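Beta-fructofuranosidase (Arthrobacter, PDB 3WPU) is a beta-fructofuranosidase of the levansucrase/invertase family, whose members share a five-bladed beta-propeller fold. Local coordinates at residues Q150-D154 with K194-R199; G309-A313 with E322-P326; M426-Q432 with D483-N487; K507-L512 with L536-Y540; L512-F516 with V529-I533. One frame throughout, in Å; residues are numbered along the deposited sequence.

Interaction 1 of 5, residues Q150-D154 with K194-R199; sequences QIFED and KPYDPR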
# COMPACT_ATOMS: atom_id res chain seq x y z
N GLN A 150 13.15 -20.20 -5.75
CA GLN A 150 14.53 -20.27 -6.25
C GLN A 150 15.61 -19.58 -5.42
O GLN A 150 16.76 -20.00 -5.44
CB GLN A 150 14.63 -19.83 -7.69
CG GLN A 150 14.13 -18.48 -8.05
CD GLN A 150 14.09 -18.34 -9.57
OE1 GLN A 150 14.91 -17.66 -10.13
NE2 GLN A 150 13.22 -19.06 -10.20
N ILE A 151 15.25 -18.51 -4.73
CA ILE A 151 16.25 -17.67 -4.04
C ILE A 151 16.69 -18.19 -2.68
O ILE A 151 17.68 -17.69 -2.12
CB ILE A 151 15.77 -16.20 -3.90
CG1 ILE A 151 14.56 -16.09 -2.96
CG2 ILE A 151 15.52 -15.60 -5.27
CD1 ILE A 151 14.08 -14.67 -2.72
N PHE A 152 15.94 -19.12 -2.11
CA PHE A 152 16.19 -19.59 -0.74
C PHE A 152 17.24 -20.68 -0.67
O PHE A 152 17.08 -21.74 -1.25
CB PHE A 152 14.89 -20.04 -0.09
CG PHE A 152 13.91 -18.91 0.07
CD1 PHE A 152 14.11 -17.94 1.04
CD2 PHE A 152 12.84 -18.78 -0.80
CE1 PHE A 152 13.24 -16.86 1.15
CE2 PHE A 152 11.96 -17.72 -0.68
CZ PHE A 152 12.17 -16.76 0.30
N GLU A 153 18.32 -20.37 0.04
CA GLU A 153 19.39 -21.33 0.27
C GLU A 153 18.82 -22.57 0.96
O GLU A 153 19.07 -23.71 0.54
CB GLU A 153 20.50 -20.69 1.10
CG GLU A 153 21.29 -19.57 0.38
CD GLU A 153 20.74 -18.14 0.54
OE1 GLU A 153 19.55 -17.96 0.80
OE2 GLU A 153 21.51 -17.15 0.38
N ASP A 154 18.02 -22.35 2.00
CA ASP A 154 17.35 -23.41 2.77
C ASP A 154 16.01 -23.77 2.14
O ASP A 154 15.01 -23.07 2.28
CB ASP A 154 17.19 -22.97 4.22
CG ASP A 154 16.61 -24.05 5.12
OD1 ASP A 154 16.16 -25.10 4.62
OD2 ASP A 154 16.60 -23.83 6.34
N LYS A 194 12.72 -22.27 12.79
CA LYS A 194 13.55 -21.07 12.85
C LYS A 194 12.67 -19.88 12.40
O LYS A 194 11.56 -20.09 11.93
CB LYS A 194 14.81 -21.19 11.96
CG LYS A 194 14.54 -21.36 10.46
CD LYS A 194 15.78 -21.10 9.62
CE LYS A 194 15.45 -21.00 8.14
NZ LYS A 194 16.63 -20.58 7.32
N PRO A 195 13.16 -18.65 12.56
CA PRO A 195 12.32 -17.52 12.11
C PRO A 195 12.05 -17.56 10.60
O PRO A 195 12.85 -18.07 9.84
CB PRO A 195 13.17 -16.30 12.49
CG PRO A 195 14.03 -16.78 13.62
CD PRO A 195 14.36 -18.19 13.27
N TYR A 196 10.92 -17.00 10.19
CA TYR A 196 10.60 -16.92 8.78
C TYR A 196 11.58 -15.98 8.06
O TYR A 196 12.36 -15.26 8.70
CB TYR A 196 9.16 -16.53 8.55
CG TYR A 196 8.81 -15.05 8.60
CD1 TYR A 196 7.95 -14.51 7.66
CD2 TYR A 196 9.35 -14.18 9.56
CE1 TYR A 196 7.59 -13.18 7.68
CE2 TYR A 196 9.02 -12.85 9.60
CZ TYR A 196 8.17 -12.34 8.63
OH TYR A 196 7.81 -11.01 8.67
N ASP A 197 11.50 -16.02 6.74
CA ASP A 197 12.52 -15.41 5.88
C ASP A 197 11.83 -14.67 4.75
O ASP A 197 11.62 -15.23 3.68
CB ASP A 197 13.45 -16.49 5.35
CG ASP A 197 14.68 -15.94 4.66
OD1 ASP A 197 14.75 -14.75 4.33
OD2 ASP A 197 15.57 -16.76 4.38
N PRO A 198 11.46 -13.40 5.00
CA PRO A 198 10.87 -12.54 4.00
C PRO A 198 11.95 -11.74 3.29
O PRO A 198 12.77 -11.10 3.96
CB PRO A 198 10.00 -11.60 4.81
CG PRO A 198 10.68 -11.49 6.14
CD PRO A 198 11.49 -12.76 6.33
N ARG A 199 11.92 -11.73 1.97
CA ARG A 199 12.92 -10.99 1.18
C ARG A 199 12.25 -10.12 0.15
O ARG A 199 11.21 -10.49 -0.41
CB ARG A 199 13.88 -11.94 0.52
CG ARG A 199 14.55 -12.89 1.51
CD ARG A 199 15.67 -13.68 0.89
NE ARG A 199 16.19 -14.68 1.81
CZ ARG A 199 17.15 -15.56 1.49
NH1 ARG A 199 17.75 -15.50 0.31
NH2 ARG A 199 17.52 -16.47 2.37

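Interaction 2 of 5, residues G309-A313 with E322-P326; sequences GLAKA and EFLPP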
# COMPACT_ATOMS: atom_id res chain seq x y z
N GLY A 309 11.54 1.88 5.83
CA GLY A 309 12.87 1.88 5.23
C GLY A 309 12.95 2.53 3.87
O GLY A 309 11.95 2.77 3.20
N LEU A 310 14.19 2.87 3.49
CA LEU A 310 14.51 3.44 2.19
C LEU A 310 15.70 2.64 1.62
O LEU A 310 16.59 2.20 2.38
CB LEU A 310 14.93 4.91 2.34
CG LEU A 310 15.09 5.69 1.03
CD1 LEU A 310 13.79 5.87 0.26
CD2 LEU A 310 15.75 7.04 1.30
N ALA A 311 15.66 2.42 0.32
CA ALA A 311 16.77 1.80 -0.41
C ALA A 311 16.92 2.53 -1.73
O ALA A 311 15.99 3.16 -2.24
CB ALA A 311 16.55 0.32 -0.63
N LYS A 312 18.13 2.44 -2.27
CA LYS A 312 18.47 3.06 -3.53
C LYS A 312 19.05 2.03 -4.50
O LYS A 312 19.90 1.21 -4.11
CB LYS A 312 19.48 4.17 -3.29
CG LYS A 312 19.91 4.90 -4.54
CD LYS A 312 20.96 5.94 -4.19
CE LYS A 312 21.39 6.67 -5.44
NZ LYS A 312 22.24 7.86 -5.14
N ALA A 313 18.60 2.07 -5.75
CA ALA A 313 19.07 1.14 -6.79
C ALA A 313 20.50 1.52 -7.20
O ALA A 313 20.85 2.72 -7.27
CB ALA A 313 18.15 1.17 -8.00
N GLU A 322 21.02 -0.85 -2.42
CA GLU A 322 21.69 -0.60 -1.15
C GLU A 322 20.66 -0.04 -0.19
O GLU A 322 19.84 0.82 -0.54
CB GLU A 322 22.90 0.36 -1.28
CG GLU A 322 22.54 1.76 -1.61
CD GLU A 322 23.75 2.66 -1.81
OE1 GLU A 322 23.53 3.88 -1.84
OE2 GLU A 322 24.87 2.15 -2.01
N PHE A 323 20.69 -0.53 1.03
CA PHE A 323 19.91 0.04 2.10
C PHE A 323 20.40 1.44 2.40
O PHE A 323 21.61 1.74 2.29
CB PHE A 323 20.05 -0.77 3.39
CG PHE A 323 19.21 -2.02 3.44
CD1 PHE A 323 17.86 -1.97 3.24
CD2 PHE A 323 19.80 -3.23 3.73
CE1 PHE A 323 17.08 -3.11 3.33
CE2 PHE A 323 19.04 -4.39 3.82
CZ PHE A 323 17.69 -4.33 3.62
N LEU A 324 19.46 2.30 2.76
CA LEU A 324 19.73 3.59 3.35
C LEU A 324 19.05 3.63 4.72
O LEU A 324 18.24 2.74 5.05
CB LEU A 324 19.21 4.71 2.44
CG LEU A 324 19.87 4.79 1.06
CD1 LEU A 324 19.22 5.84 0.18
CD2 LEU A 324 21.37 5.05 1.17
N PRO A 325 19.36 4.65 5.55
CA PRO A 325 18.78 4.64 6.91
C PRO A 325 17.23 4.77 6.88
O PRO A 325 16.66 5.28 5.93
CB PRO A 325 19.48 5.82 7.59
CG PRO A 325 20.80 5.93 6.85
CD PRO A 325 20.44 5.66 5.42
N PRO A 326 16.54 4.26 7.91
CA PRO A 326 15.09 4.42 7.87
C PRO A 326 14.62 5.87 7.79
O PRO A 326 15.28 6.79 8.33
CB PRO A 326 14.62 3.79 9.21
CG PRO A 326 15.78 3.07 9.77
CD PRO A 326 17.03 3.67 9.17

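Interaction 3 of 5, residues M426-Q432 with D483-N487; sequences MPGGLVQ and DIPAN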
# COMPACT_ATOMS: atom_id res chain seq x y z
N MET A 426 -3.82 6.56 -5.02
CA MET A 426 -3.66 6.63 -6.46
C MET A 426 -3.67 8.09 -6.88
O MET A 426 -4.02 8.97 -6.10
CB MET A 426 -4.84 5.90 -7.12
CG MET A 426 -4.96 4.49 -6.62
SD MET A 426 -6.16 3.43 -7.48
CE MET A 426 -7.70 4.23 -7.01
N PRO A 427 -3.30 8.34 -8.14
CA PRO A 427 -3.30 9.72 -8.60
C PRO A 427 -4.64 10.43 -8.39
O PRO A 427 -5.73 9.81 -8.50
CB PRO A 427 -2.95 9.58 -10.08
CG PRO A 427 -2.11 8.34 -10.12
CD PRO A 427 -2.84 7.41 -9.18
N GLY A 428 -4.55 11.71 -8.01
CA GLY A 428 -5.72 12.52 -7.70
C GLY A 428 -6.37 12.22 -6.36
O GLY A 428 -7.49 12.65 -6.11
N GLY A 429 -5.66 11.50 -5.50
CA GLY A 429 -6.14 11.23 -4.16
C GLY A 429 -7.19 10.17 -4.10
O GLY A 429 -7.83 10.04 -3.06
N LEU A 430 -7.34 9.37 -5.16
CA LEU A 430 -8.25 8.22 -5.08
C LEU A 430 -7.60 7.10 -4.24
O LEU A 430 -6.40 6.90 -4.26
CB LEU A 430 -8.63 7.71 -6.46
CG LEU A 430 -9.36 8.67 -7.40
CD1 LEU A 430 -9.80 7.93 -8.66
CD2 LEU A 430 -10.57 9.32 -6.72
N VAL A 431 -8.40 6.40 -3.46
CA VAL A 431 -7.85 5.42 -2.55
C VAL A 431 -8.60 4.11 -2.74
O VAL A 431 -9.83 4.05 -2.59
CB VAL A 431 -7.95 5.87 -1.07
CG1 VAL A 431 -7.32 4.80 -0.18
CG2 VAL A 431 -7.27 7.24 -0.87
N GLN A 432 -7.85 3.07 -3.10
CA GLN A 432 -8.42 1.72 -3.23
C GLN A 432 -7.99 0.90 -2.03
O GLN A 432 -6.97 1.16 -1.43
CB GLN A 432 -7.98 1.05 -4.53
CG GLN A 432 -6.47 0.93 -4.76
CD GLN A 432 -5.88 -0.42 -4.42
OE1 GLN A 432 -6.50 -1.26 -3.73
NE2 GLN A 432 -4.67 -0.66 -4.90
N ASP A 483 -12.41 0.01 -8.31
CA ASP A 483 -12.00 0.92 -9.36
C ASP A 483 -10.53 1.32 -9.17
O ASP A 483 -10.20 2.08 -8.26
CB ASP A 483 -12.91 2.16 -9.39
CG ASP A 483 -12.67 3.03 -10.60
OD1 ASP A 483 -12.15 2.52 -11.61
OD2 ASP A 483 -13.04 4.24 -10.55
N ILE A 484 -9.68 0.83 -10.06
CA ILE A 484 -8.26 1.16 -10.07
C ILE A 484 -7.91 1.70 -11.47
O ILE A 484 -7.46 0.96 -12.35
CB ILE A 484 -7.42 -0.07 -9.67
CG1 ILE A 484 -7.81 -0.50 -8.25
CG2 ILE A 484 -5.93 0.27 -9.78
CD1 ILE A 484 -7.00 -1.64 -7.67
N PRO A 485 -8.20 2.97 -11.69
CA PRO A 485 -8.18 3.48 -13.05
C PRO A 485 -6.79 3.85 -13.56
O PRO A 485 -5.96 4.38 -12.81
CB PRO A 485 -9.05 4.75 -12.95
CG PRO A 485 -8.90 5.20 -11.56
CD PRO A 485 -8.70 3.98 -10.73
N ALA A 486 -6.56 3.63 -14.84
CA ALA A 486 -5.30 4.02 -15.49
C ALA A 486 -5.42 5.46 -15.96
O ALA A 486 -6.43 5.83 -16.55
CB ALA A 486 -5.00 3.10 -16.66
N ASN A 487 -4.40 6.27 -15.69
CA ASN A 487 -4.33 7.63 -16.25
C ASN A 487 -3.28 7.75 -17.35
O ASN A 487 -3.16 8.81 -17.97
CB ASN A 487 -4.09 8.67 -15.14
CG ASN A 487 -2.78 8.47 -14.42
OD1 ASN A 487 -2.54 7.41 -13.84
ND2 ASN A 487 -1.93 9.49 -14.45

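Interaction 4 of 5, residues K507-L512 with L536-Y540; sequences KIRKIL and LLAQY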
# COMPACT_ATOMS: atom_id res chain seq x y z
N LYS A 507 -8.35 10.39 -28.70
CA LYS A 507 -8.12 11.07 -29.97
C LYS A 507 -7.51 10.13 -31.00
O LYS A 507 -7.94 10.07 -32.16
CB LYS A 507 -7.17 12.25 -29.75
CG LYS A 507 -7.15 13.28 -30.87
CD LYS A 507 -6.82 14.67 -30.32
CE LYS A 507 -7.50 15.78 -31.11
NZ LYS A 507 -6.94 15.93 -32.49
N ILE A 508 -6.48 9.41 -30.56
CA ILE A 508 -5.79 8.44 -31.39
C ILE A 508 -6.75 7.37 -31.90
O ILE A 508 -6.70 6.99 -33.08
CB ILE A 508 -4.64 7.79 -30.60
CG1 ILE A 508 -3.51 8.81 -30.40
CG2 ILE A 508 -4.12 6.52 -31.28
CD1 ILE A 508 -2.60 8.49 -29.24
N ARG A 509 -7.61 6.88 -31.03
CA ARG A 509 -8.55 5.85 -31.41
C ARG A 509 -9.55 6.36 -32.43
O ARG A 509 -9.89 5.65 -33.36
CB ARG A 509 -9.28 5.30 -30.19
CG ARG A 509 -8.39 4.44 -29.31
CD ARG A 509 -9.09 4.04 -28.03
NE ARG A 509 -8.31 3.10 -27.22
CZ ARG A 509 -8.20 1.79 -27.47
NH1 ARG A 509 -8.78 1.23 -28.53
NH2 ARG A 509 -7.47 1.04 -26.65
N LYS A 510 -10.00 7.60 -32.25
CA LYS A 510 -10.95 8.21 -33.18
C LYS A 510 -10.33 8.38 -34.57
O LYS A 510 -10.94 8.01 -35.57
CB LYS A 510 -11.45 9.56 -32.63
CG LYS A 510 -12.65 9.46 -31.70
CD LYS A 510 -13.98 9.77 -32.40
CE LYS A 510 -14.28 8.84 -33.57
NZ LYS A 510 -15.39 9.35 -34.43
N ILE A 511 -9.12 8.92 -34.61
CA ILE A 511 -8.39 9.13 -35.87
C ILE A 511 -8.09 7.83 -36.63
O ILE A 511 -8.26 7.77 -37.86
CB ILE A 511 -7.05 9.87 -35.62
CG1 ILE A 511 -7.32 11.30 -35.14
CG2 ILE A 511 -6.20 9.90 -36.89
CD1 ILE A 511 -6.10 12.01 -34.60
N LEU A 512 -7.64 6.80 -35.91
CA LEU A 512 -7.24 5.55 -36.56
C LEU A 512 -8.40 4.60 -36.83
O LEU A 512 -8.35 3.81 -37.78
CB LEU A 512 -6.17 4.83 -35.73
CG LEU A 512 -4.88 5.60 -35.50
CD1 LEU A 512 -3.99 4.87 -34.50
CD2 LEU A 512 -4.13 5.85 -36.81
N LEU A 536 1.51 8.59 -35.32
CA LEU A 536 0.48 9.25 -34.53
C LEU A 536 0.78 9.10 -33.04
O LEU A 536 0.64 10.04 -32.26
CB LEU A 536 -0.90 8.68 -34.88
CG LEU A 536 -2.15 9.44 -34.42
CD1 LEU A 536 -2.17 10.89 -34.89
CD2 LEU A 536 -3.38 8.71 -34.92
N LEU A 537 1.23 7.91 -32.65
CA LEU A 537 1.59 7.65 -31.27
C LEU A 537 2.76 8.53 -30.84
O LEU A 537 2.72 9.18 -29.78
CB LEU A 537 1.90 6.17 -31.08
CG LEU A 537 0.67 5.27 -31.03
CD1 LEU A 537 1.10 3.81 -31.08
CD2 LEU A 537 -0.16 5.53 -29.78
N ALA A 538 3.80 8.58 -31.67
CA ALA A 538 4.97 9.42 -31.39
C ALA A 538 4.61 10.90 -31.22
O ALA A 538 5.25 11.60 -30.45
CB ALA A 538 6.03 9.25 -32.47
N GLN A 539 3.58 11.36 -31.93
CA GLN A 539 3.13 12.76 -31.80
C GLN A 539 2.53 13.08 -30.43
O GLN A 539 2.69 14.19 -29.93
CB GLN A 539 2.12 13.12 -32.90
CG GLN A 539 2.81 13.76 -34.10
CD GLN A 539 1.97 13.76 -35.36
OE1 GLN A 539 0.76 13.49 -35.34
NE2 GLN A 539 2.61 14.07 -36.48
N TYR A 540 1.84 12.11 -29.83
CA TYR A 540 1.20 12.30 -28.52
C TYR A 540 2.03 11.74 -27.37
O TYR A 540 3.00 11.01 -27.58
CB TYR A 540 -0.19 11.67 -28.53
CG TYR A 540 -1.18 12.38 -29.42
CD1 TYR A 540 -2.03 13.37 -28.91
CD2 TYR A 540 -1.28 12.08 -30.78
CE1 TYR A 540 -2.94 14.03 -29.73
CE2 TYR A 540 -2.18 12.73 -31.60
CZ TYR A 540 -3.01 13.70 -31.07
OH TYR A 540 -3.90 14.34 -31.89

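Interaction 5 of 5, residues L512-F516 with V529-I533; sequences LGSKF and VRALI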
# COMPACT_ATOMS: atom_id res chain seq x y z
N LEU A 512 -7.64 6.80 -35.91
CA LEU A 512 -7.24 5.55 -36.56
C LEU A 512 -8.40 4.60 -36.83
O LEU A 512 -8.35 3.81 -37.78
CB LEU A 512 -6.17 4.83 -35.73
CG LEU A 512 -4.88 5.60 -35.50
CD1 LEU A 512 -3.99 4.87 -34.50
CD2 LEU A 512 -4.13 5.85 -36.81
N GLY A 513 -9.43 4.65 -36.00
CA GLY A 513 -10.55 3.74 -36.12
C GLY A 513 -10.11 2.29 -36.17
O GLY A 513 -9.28 1.84 -35.37
N SER A 514 -10.66 1.55 -37.13
CA SER A 514 -10.55 0.09 -37.19
C SER A 514 -9.13 -0.44 -37.36
O SER A 514 -8.82 -1.53 -36.87
CB SER A 514 -11.42 -0.43 -38.33
OG SER A 514 -10.96 0.12 -39.57
N LYS A 515 -8.27 0.29 -38.07
CA LYS A 515 -6.89 -0.18 -38.27
C LYS A 515 -6.10 -0.31 -36.95
O LYS A 515 -5.19 -1.14 -36.83
CB LYS A 515 -6.13 0.66 -39.33
CG LYS A 515 -6.10 2.16 -39.10
CD LYS A 515 -5.10 2.85 -40.02
CE LYS A 515 -5.64 3.06 -41.42
NZ LYS A 515 -6.58 4.22 -41.48
N PHE A 516 -6.48 0.48 -35.94
CA PHE A 516 -5.88 0.39 -34.60
C PHE A 516 -6.28 -0.89 -33.86
O PHE A 516 -5.46 -1.50 -33.17
CB PHE A 516 -6.29 1.60 -33.75
CG PHE A 516 -5.35 1.93 -32.61
CD1 PHE A 516 -3.98 1.76 -32.72
CD2 PHE A 516 -5.86 2.49 -31.44
CE1 PHE A 516 -3.13 2.12 -31.69
CE2 PHE A 516 -5.02 2.83 -30.39
CZ PHE A 516 -3.65 2.65 -30.52
N VAL A 529 0.26 0.93 -42.62
CA VAL A 529 -0.53 1.12 -41.42
C VAL A 529 0.31 1.16 -40.14
O VAL A 529 0.12 2.03 -39.30
CB VAL A 529 -1.60 0.03 -41.30
CG1 VAL A 529 -2.25 0.06 -39.92
CG2 VAL A 529 -2.62 0.24 -42.38
N ARG A 530 1.26 0.24 -40.02
CA ARG A 530 2.19 0.25 -38.90
C ARG A 530 2.87 1.62 -38.79
O ARG A 530 2.95 2.21 -37.72
CB ARG A 530 3.24 -0.85 -39.06
CG ARG A 530 4.21 -0.99 -37.89
CD ARG A 530 5.07 -2.23 -38.03
NE ARG A 530 4.25 -3.43 -37.95
CZ ARG A 530 3.79 -3.96 -36.81
NH1 ARG A 530 4.07 -3.41 -35.63
NH2 ARG A 530 3.03 -5.05 -36.86
N ALA A 531 3.34 2.13 -39.92
CA ALA A 531 4.00 3.42 -39.93
C ALA A 531 3.11 4.56 -39.47
O ALA A 531 3.55 5.46 -38.75
CB ALA A 531 4.54 3.72 -41.33
N LEU A 532 1.85 4.55 -39.89
CA LEU A 532 1.01 5.68 -39.57
C LEU A 532 0.54 5.62 -38.12
O LEU A 532 0.37 6.66 -37.49
CB LEU A 532 -0.13 5.81 -40.59
CG LEU A 532 -1.46 5.07 -40.54
CD1 LEU A 532 -2.49 5.96 -39.87
CD2 LEU A 532 -1.90 4.76 -41.98
N ILE A 533 0.38 4.41 -37.58
CA ILE A 533 0.05 4.26 -36.16
C ILE A 533 1.21 4.75 -35.31
O ILE A 533 1.01 5.54 -34.39
CB ILE A 533 -0.32 2.80 -35.82
CG1 ILE A 533 -1.65 2.44 -36.49
CG2 ILE A 533 -0.38 2.60 -34.31
CD1 ILE A 533 -2.02 0.98 -36.34

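Interaction 1 of 5, residues Q150-D154 with K194-R199
Arg199, on strand 197-210, reaches across to Phe152 and Glu153 and holds together a salt-bridge network with Glu153 and Asp197. It is a good example of how a single guanidinium can tie a loop to a sheet of a beta-propeller. From CB the chain runs extended toward the loop. CG and CD pass beside the rim of the Phe152 ring, and CD also meets the methyl end of Ile151, 4.1 Å from its CD1. NE then turns back to its own strand and donates to Asp197 OD1 at 2.9 Å, almost straight at 169°. NH2 meets the other oxygen, Asp197 OD2, at 2.8 Å, which makes a side-on grip of two nitrogens on two oxygens. The far end faces the loop: NH1 at 3.1 Å and NH2 at 3.0 Å both donate to Glu153 OE1, which lies in the guanidinium plane. This oxygen is met on its syn side, and the Glu153 chain is bent at chi2 (90°) to bring it there. With carboxylates around its edge, the group is fixed in rotation, while Phe152 CD1 sits over one face, the two planes 61° apart. Asp224 adds a further salt bridge to NH1, so three acids probably share the charge of this buried arginine. Farther out, Lys194, which also lies against the Tyr185 ring in a cation-pi contact, approaches Asp154 from the opposite direction. Asp154 OD1 bonds to Ser156 OG, while its OD2 receives a weak, salt-bridging hydrogen bond of 3.4 Å from Lys194 NZ.

Interaction 2 of 5, residues G309-A313 with E322-P326
Leu310 to Lys312 and Glu322 to Leu324 pair as antiparallel strands of a beta hairpin, their segment axes approaching to 4.5 Å with N-to-C directions 147° apart. The hairpin belongs to a sheet in which strand 260-266 bonds the other edge of 305-313, as expected within a blade of a beta-propeller. Lys312 and Glu322 form the regular hydrogen-bonded pair: Lys312 N donates to Glu322 O at 2.9 Å, and Glu322 N to Lys312 O at the same length. Two residues along, beyond the Ala311-Phe323 pair, Leu324 N donates to Leu310 O, approaching it tilted from the carbonyl plane. Leu310, Lys312, Glu322 and Leu324 project from one face. There Leu324 CD1 wedges between Leu310 CD2, 3.8 Å away, and Lys312 CB. The extended Lys312 chain runs alongside Glu322 in the same direction, CD lying 4.0 Å from Glu322 OE1, but its ammonium continues to salt bridges with Glu258 and Glu21. Ala311 and Phe323 face the other way as a non-hydrogen-bonded pair, and both touch Leu226 of strand 213-226, in another sheet. Glu322 O, besides accepting from Lys312 N, receives a CA-H...O contact from Ala311 CA at 3.2 Å and lies 3.3 Å from Ala311 CB.

Interaction 3 of 5, residues M426-Q432 with D483-N487
Gln432 and Ile484 make the dense end of this contact, which is held by packing alone, with no hydrogen bond across it. The methyl CD1 of Ile484 presses on the amide of Gln432, 3.6 Å from CD, while CG1 lies along the CB and CG carbons. Gln432 bends at chi2 (99°) to lay its amide over that methyl, and Thr77 O binds NE2 from outside. Next to it the Met426 side chain crosses those of Ile484 and Pro485 at about a right angle. Its SD rests 3.9 Å from Ile484 CG2, and CE reaches past to Pro485 CD at 3.9 Å and to Asp483 O at 3.5 Å. Asp483 is buried, and its carbonyl oxygen is hydrogen-bonded to Thr453 OG1. Strands 423-425 and 430-434 are joined through a type II turn with a G1 beta bulge, Gly429 and Leu430 both facing Met426. Gly429 takes the positive phi (76°) that the bulge requires, and Met426 N donates to Leu430 O at 2.7 Å. Toward the partly exposed side the packing thins. Across the contact, Leu430 CD1 lies 4.1 Å from Pro485 CG, and Gly428 at the turn is exposed. Pro427 CG touches Asn487 OD1 at 3.9 Å, the two side chains crossing at about a right angle; the Asn487 amide is hydrogen-bonded to Gln87 N through OD1 and to Asn86 through ND2.

Interaction 4 of 5, residues K507-L512 with L536-Y540
Tyr540 OH receives a weak hydrogen bond from Lys507 NZ at 3.5 Å, the polar link between these two helical segments, and the carbon chain of the same lysine lies closer still. The lysine crosses the end of the tyrosine at about a right angle, with CD 3.3 Å from OH. Bends at its two outer torsions curl the ammonium back to the hydroxyl, at the exposed edge. Farther in, the contact becomes apolar. Ile508 slides past the Tyr540 ring in the opposite direction, CG1 lying 4.0 Å from CD2, and its CD1 meets Leu537 CD2 at 3.9 Å. Leu536 inserts its branches against the first helix. With CG anti to the backbone N (chi1 -166°), it carries CD2 between Ile511 CG2, at 3.6 Å, and the end of Leu512. The two leucines reach toward each other tip to tip, Leu536 CD2 coming 3.5 Å from both CG and CD2 of Leu512. Leu536 CD1 meets Ile511 CD1 at 4.1 Å. Ile508, Leu512, Leu536 and Leu537 are buried, whereas Lys507 and Ile511 are exposed on the outer side. Leu537 also touches Phe491 of strand 488-493, and Ile508 and Tyr540 touch Val500 of strand 496-500. The arrangement is helix-helix packing, helices 502-512 and 527-539 joined through aliphatic side chains and laid on a beta hairpin near the C terminus.

Interaction 5 of 5, residues L512-F516 with V529-I533
In the helical cluster near the C terminus, Leu512, Lys515 and Phe516, on both sides of a break between consecutive helices, pack on helix 527-539. The break falls at Gly513, the first residue to leave helical geometry, with positive phi (52°), and helix 514-520 follows. Leu512, at the end of the preceding helix, slides past Leu532 in the opposite direction. The two methyls, Leu512 CD2 and Leu532 CD1, are 3.5 Å apart, tighter than ordinary van der Waals contact. Leu512 CD1, the other branch, meets Ile533 CG1 at 3.9 Å and also lies over one face of the Phe516 ring, offset toward its rim. Lys515 uses its carbons rather than its charge here. CB and CD both pack 4.0 Å from Val529 CG1, and the bent chain then crosses Leu532 at about a right angle, with CE 4.1 Å from Leu532 CD2. Ile533 uses both its branches. CG1 lies beside the backbone N (chi1 -68°), which carries CD1 to the Lys515 carbonyl oxygen. The Phe516 ring, which meets Phe491 edge-to-face, adds a contact from CE1 to Ile533 CG2 at 3.8 Å.

Along the chain the contacts come in order, interaction 5 falling within the span of interaction 4. Interactions 1 and 2 lie in different sheets of the propeller, their centres about 21 Å apart, and interaction 3 sits across the chain's centre from interaction 1, about 34 Å between centres. Interactions 4 and 5, with centres about 9 Å apart, share Leu512 and helix 527-539 and touch where Phe516 meets Ile508 and Arg509. Their centres lie about 41 to 49 Å from those of interactions 1 and 2. Interactions 1 and 2 rest on salt bridges and strand pairing, 3 to 5 mainly on apolar packing, which in 4 and 5 joins C-terminal helices lying against strands 488-493 and 496-500.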